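Local coordinates for protein anaphase-promoting complex subunit cut9 (Schizosaccharomyces pombe, PDB 2XPI) that forms part of the anaphase-promoting complex/cyclosome, the E3 ubiquitin ligase that controls passage through mitosis and G1, as a homodimerizing TPR subunit that also binds hcn1, at residues Arg83-His92 against Ile113-Trp122. Numbering follows the deposited sequence.
Sequences REDYLRLWRH and ITGNPNDAFW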
loop_
_atom_site.group_PDB
_atom_site.type_symbol
_atom_site.label_atom_id
_atom_site.label_comp_id
_atom_site.label_asym_id
_atom_site.label_seq_id
_atom_site.Cartn_x
_atom_site.Cartn_y
_atom_site.Cartn_z
ATOM N N ARG A 83 8.153 22.048 25.409
ATOM C CA ARG A 83 8.792 21.643 24.151
ATOM C C ARG A 83 8.239 20.315 23.627
ATOM O O ARG A 83 7.933 20.181 22.447
ATOM C CB ARG A 83 10.309 21.539 24.289
ATOM C CG ARG A 83 10.914 20.485 23.367
ATOM C CD ARG A 83 12.277 20.893 22.858
ATOM N NE ARG A 83 13.335 20.508 23.779
ATOM C CZ ARG A 83 14.314 21.312 24.184
ATOM N NH1 ARG A 83 14.384 22.552 23.746
ATOM N NH2 ARG A 83 15.231 20.867 25.024
ATOM N N GLU A 84 8.135 19.325 24.504
ATOM C CA GLU A 84 7.543 18.057 24.137
ATOM C C GLU A 84 6.129 18.296 23.582
ATOM O O GLU A 84 5.657 17.569 22.698
ATOM C CB GLU A 84 7.517 17.108 25.339
ATOM C CG GLU A 84 8.857 16.988 26.079
ATOM C CD GLU A 84 9.189 18.208 26.959
ATOM O OE1 GLU A 84 8.415 18.503 27.902
ATOM O OE2 GLU A 84 10.229 18.868 26.716
ATOM N N ASP A 85 5.466 19.334 24.081
ATOM C CA ASP A 85 4.134 19.666 23.581
ATOM C C ASP A 85 4.101 20.346 22.201
ATOM O O ASP A 85 3.147 20.177 21.465
ATOM C CB ASP A 85 3.321 20.441 24.624
ATOM C CG ASP A 85 2.846 19.552 25.772
ATOM O OD1 ASP A 85 2.492 18.363 25.518
ATOM O OD2 ASP A 85 2.822 20.038 26.924
ATOM N N TYR A 86 5.126 21.103 21.840
ATOM C CA TYR A 86 5.231 21.591 20.464
ATOM C C TYR A 86 5.586 20.456 19.518
ATOM O O TYR A 86 5.158 20.455 18.374
ATOM C CB TYR A 86 6.309 22.664 20.316
ATOM C CG TYR A 86 5.907 24.021 20.813
ATOM C CD1 TYR A 86 6.535 24.588 21.917
ATOM C CD2 TYR A 86 4.898 24.739 20.184
ATOM C CE1 TYR A 86 6.164 25.833 22.384
ATOM C CE2 TYR A 86 4.524 25.989 20.638
ATOM C CZ TYR A 86 5.157 26.531 21.738
ATOM O OH TYR A 86 4.787 27.775 22.192
ATOM N N LEU A 87 6.414 19.523 19.989
ATOM C CA LEU A 87 6.849 18.392 19.186
ATOM C C LEU A 87 5.657 17.513 18.838
ATOM O O LEU A 87 5.433 17.179 17.683
ATOM C CB LEU A 87 7.903 17.581 19.947
ATOM C CG LEU A 87 9.360 17.899 19.577
ATOM C CD1 LEU A 87 9.531 19.365 19.275
ATOM C CD2 LEU A 87 10.339 17.434 20.646
ATOM N N ARG A 88 4.883 17.169 19.856
ATOM C CA ARG A 88 3.707 16.346 19.686
ATOM C C ARG A 88 2.645 16.961 18.786
ATOM O O ARG A 88 2.154 16.297 17.886
ATOM C CB ARG A 88 3.114 16.009 21.036
ATOM C CG ARG A 88 3.997 15.133 21.853
ATOM C CD ARG A 88 3.332 14.908 23.151
ATOM N NE ARG A 88 4.119 14.053 24.015
ATOM C CZ ARG A 88 4.330 14.328 25.289
ATOM N NH1 ARG A 88 3.809 15.435 25.802
ATOM N NH2 ARG A 88 5.054 13.511 26.036
ATOM N N LEU A 89 2.278 18.212 19.025
ATOM C CA LEU A 89 1.393 18.898 18.094
ATOM C C LEU A 89 1.910 18.775 16.668
ATOM O O LEU A 89 1.154 18.513 15.729
ATOM C CB LEU A 89 1.291 20.360 18.451
ATOM C CG LEU A 89 0.137 20.761 19.371
ATOM C CD1 LEU A 89 -0.515 19.582 20.064
ATOM C CD2 LEU A 89 0.605 21.838 20.372
ATOM N N TRP A 90 3.215 18.950 16.518
ATOM C CA TRP A 90 3.853 18.923 15.212
ATOM C C TRP A 90 3.814 17.521 14.600
ATOM O O TRP A 90 3.450 17.354 13.443
ATOM C CB TRP A 90 5.289 19.440 15.337
ATOM C CG TRP A 90 6.088 19.426 14.087
ATOM C CD1 TRP A 90 5.623 19.276 12.816
ATOM C CD2 TRP A 90 7.510 19.565 13.983
ATOM N NE1 TRP A 90 6.669 19.309 11.923
ATOM C CE2 TRP A 90 7.840 19.484 12.616
ATOM C CE3 TRP A 90 8.536 19.767 14.914
ATOM C CZ2 TRP A 90 9.148 19.593 12.155
ATOM C CZ3 TRP A 90 9.841 19.869 14.453
ATOM C CH2 TRP A 90 10.132 19.777 13.085
ATOM N N ARG A 91 4.201 16.515 15.372
ATOM C CA ARG A 91 4.120 15.137 14.914
ATOM C C ARG A 91 2.686 14.818 14.522
ATOM O O ARG A 91 2.430 14.258 13.465
ATOM C CB ARG A 91 4.563 14.197 16.018
ATOM C CG ARG A 91 4.208 12.773 15.768
ATOM C CD ARG A 91 4.307 12.003 17.075
ATOM N NE ARG A 91 3.276 12.412 18.023
ATOM C CZ ARG A 91 3.342 12.187 19.328
ATOM N NH1 ARG A 91 4.397 11.565 19.817
ATOM N NH2 ARG A 91 2.361 12.591 20.138
ATOM N N HIS A 92 1.738 15.215 15.358
ATOM C CA HIS A 92 0.346 14.887 15.097
ATOM C C HIS A 92 -0.137 15.425 13.753
ATOM O O HIS A 92 -0.827 14.736 12.993
ATOM C CB HIS A 92 -0.535 15.439 16.198
ATOM C CG HIS A 92 -1.834 14.726 16.335
ATOM N ND1 HIS A 92 -1.914 13.392 16.681
ATOM C CD2 HIS A 92 -3.108 15.159 16.200
ATOM C CE1 HIS A 92 -3.181 13.032 16.746
ATOM N NE2 HIS A 92 -3.926 14.086 16.459
ATOM N N ILE A 113 13.385 11.779 23.933
ATOM C CA ILE A 113 13.350 12.633 25.116
ATOM C C ILE A 113 12.563 12.042 26.296
ATOM O O ILE A 113 13.062 11.969 27.412
ATOM C CB ILE A 113 12.757 14.007 24.773
ATOM C CG1 ILE A 113 13.746 14.833 23.949
ATOM C CG2 ILE A 113 12.373 14.759 26.037
ATOM C CD1 ILE A 113 13.127 16.082 23.367
ATOM N N THR A 114 11.341 11.598 26.028
ATOM C CA THR A 114 10.347 11.318 27.061
ATOM C C THR A 114 10.258 9.847 27.508
ATOM O O THR A 114 10.012 9.549 28.688
ATOM C CB THR A 114 8.958 11.748 26.547
ATOM O OG1 THR A 114 8.607 10.948 25.412
ATOM C CG2 THR A 114 8.997 13.195 26.110
ATOM N N GLY A 115 10.418 8.931 26.558
ATOM C CA GLY A 115 10.266 7.519 26.837
ATOM C C GLY A 115 8.830 7.155 27.156
ATOM O O GLY A 115 8.567 6.043 27.627
ATOM N N ASN A 116 7.900 8.075 26.892
ATOM C CA ASN A 116 6.474 7.845 27.153
ATOM C C ASN A 116 5.821 6.835 26.205
ATOM O O ASN A 116 5.932 6.947 24.987
ATOM C CB ASN A 116 5.714 9.168 27.069
ATOM C CG ASN A 116 4.356 9.123 27.757
ATOM O OD1 ASN A 116 4.092 9.923 28.653
ATOM N ND2 ASN A 116 3.491 8.204 27.339
ATOM N N PRO A 117 5.114 5.853 26.765
ATOM C CA PRO A 117 4.353 4.904 25.949
ATOM C C PRO A 117 3.484 5.583 24.887
ATOM O O PRO A 117 3.468 5.141 23.742
ATOM C CB PRO A 117 3.483 4.191 26.990
ATOM C CG PRO A 117 4.323 4.220 28.246
ATOM C CD PRO A 117 5.005 5.557 28.210
ATOM N N ASN A 118 2.771 6.638 25.256
ATOM C CA ASN A 118 1.947 7.354 24.294
ATOM C C ASN A 118 2.750 7.863 23.112
ATOM O O ASN A 118 2.242 7.946 21.996
ATOM C CB ASN A 118 1.221 8.504 24.969
ATOM C CG ASN A 118 0.221 8.020 25.984
ATOM O OD1 ASN A 118 -0.362 8.806 26.733
ATOM N ND2 ASN A 118 0.014 6.701 26.021
ATOM N N ASP A 119 4.007 8.199 23.346
ATOM C CA ASP A 119 4.847 8.653 22.251
ATOM C C ASP A 119 5.326 7.501 21.383
ATOM O O ASP A 119 5.401 7.633 20.165
ATOM C CB ASP A 119 5.989 9.524 22.777
ATOM C CG ASP A 119 5.476 10.821 23.352
ATOM O OD1 ASP A 119 4.430 11.293 22.847
ATOM O OD2 ASP A 119 6.076 11.348 24.314
ATOM N N ALA A 120 5.626 6.370 22.014
ATOM C CA ALA A 120 5.925 5.139 21.293
ATOM C C ALA A 120 4.736 4.732 20.433
ATOM O O ALA A 120 4.900 4.306 19.290
ATOM C CB ALA A 120 6.253 4.032 22.265
ATOM N N PHE A 121 3.534 4.842 20.985
ATOM C CA PHE A 121 2.343 4.525 20.220
ATOM C C PHE A 121 2.254 5.356 18.940
ATOM O O PHE A 121 2.096 4.827 17.839
ATOM C CB PHE A 121 1.083 4.781 21.044
ATOM C CG PHE A 121 -0.172 4.737 20.231
ATOM C CD1 PHE A 121 -0.718 3.517 19.838
ATOM C CD2 PHE A 121 -0.794 5.907 19.828
ATOM C CE1 PHE A 121 -1.885 3.465 19.065
ATOM C CE2 PHE A 121 -1.966 5.868 19.046
ATOM C CZ PHE A 121 -2.506 4.640 18.663
ATOM N N TRP A 122 2.341 6.668 19.101
ATOM C CA TRP A 122 2.135 7.574 17.983
ATOM C C TRP A 122 3.232 7.440 16.938
ATOM O O TRP A 122 2.973 7.602 15.736
ATOM C CB TRP A 122 1.988 9.012 18.483
ATOM C CG TRP A 122 0.639 9.254 19.097
ATOM C CD1 TRP A 122 0.359 9.533 20.414
ATOM C CD2 TRP A 122 -0.621 9.193 18.424
ATOM N NE1 TRP A 122 -0.994 9.677 20.585
ATOM C CE2 TRP A 122 -1.619 9.472 19.378
ATOM C CE3 TRP A 122 -1.004 8.932 17.100
ATOM C CZ2 TRP A 122 -2.983 9.506 19.049
ATOM C CZ3 TRP A 122 -2.371 8.964 16.776
ATOM C CH2 TRP A 122 -3.335 9.248 17.749
HETATM O O HOH W 1 6.604 9.915 19.179
HETATM O O HOH W 2 1.651 11.600 22.441
#
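Arg88 takes hold of the Asp119 carboxylate side-on, with one nitrogen on each oxygen: NE donates to OD1 at 3.0 Å and NH2 to OD2 at 2.9 Å. Guanidinium and carboxylate lie nearly coplanar, and both bonds use syn lone pairs. The Arg88 chain runs straight from CG to NE, which carries the guanidinium out to Asp119, while its NH1 makes a weaker salt bridge back to Asp85. Arg91 approaches differently, its NH1 meeting Asp119 OD1 from above the carboxylate plane in an almost straight bond (3.0 Å, 171°), so that OD1 accepts from two arginines. A water joins Arg91 NH2 to the same oxygen, and another links Arg91 NH1 to the Asp119 carbonyl. With an alanine here instead of Asp119, the two arginines would probably be left without their shared carboxylate, the Arg88 end keeping just the weak bridge to Asp85. Helix 83-96 lies in TPR 1, and 113-122 holds the end of that repeat and the start of TPR 2; the first helices of the two repeats pack together, the axes of their short segments approaching to 11.8 Å at 24°. Trp122 CB sits over the centre of the Arg91 guanidinium, 3.6 Å from CZ, and Arg88 CA lies over the rim of the opposite face. His92 then points its CE1 edge at the six-membered ring of Trp122 in a T-shaped pair with planes at 88°; Phe121 packs on the other indole face, and Trp122 NE1 bonds to the carbonyl of Ile53. Toward the start of helix 83-96, Ile113 CD1 meets Leu87 CD2 at 4.1 Å, and Thr114 CG2 lies against Glu84 CG, the two side chains running alongside in opposite directions.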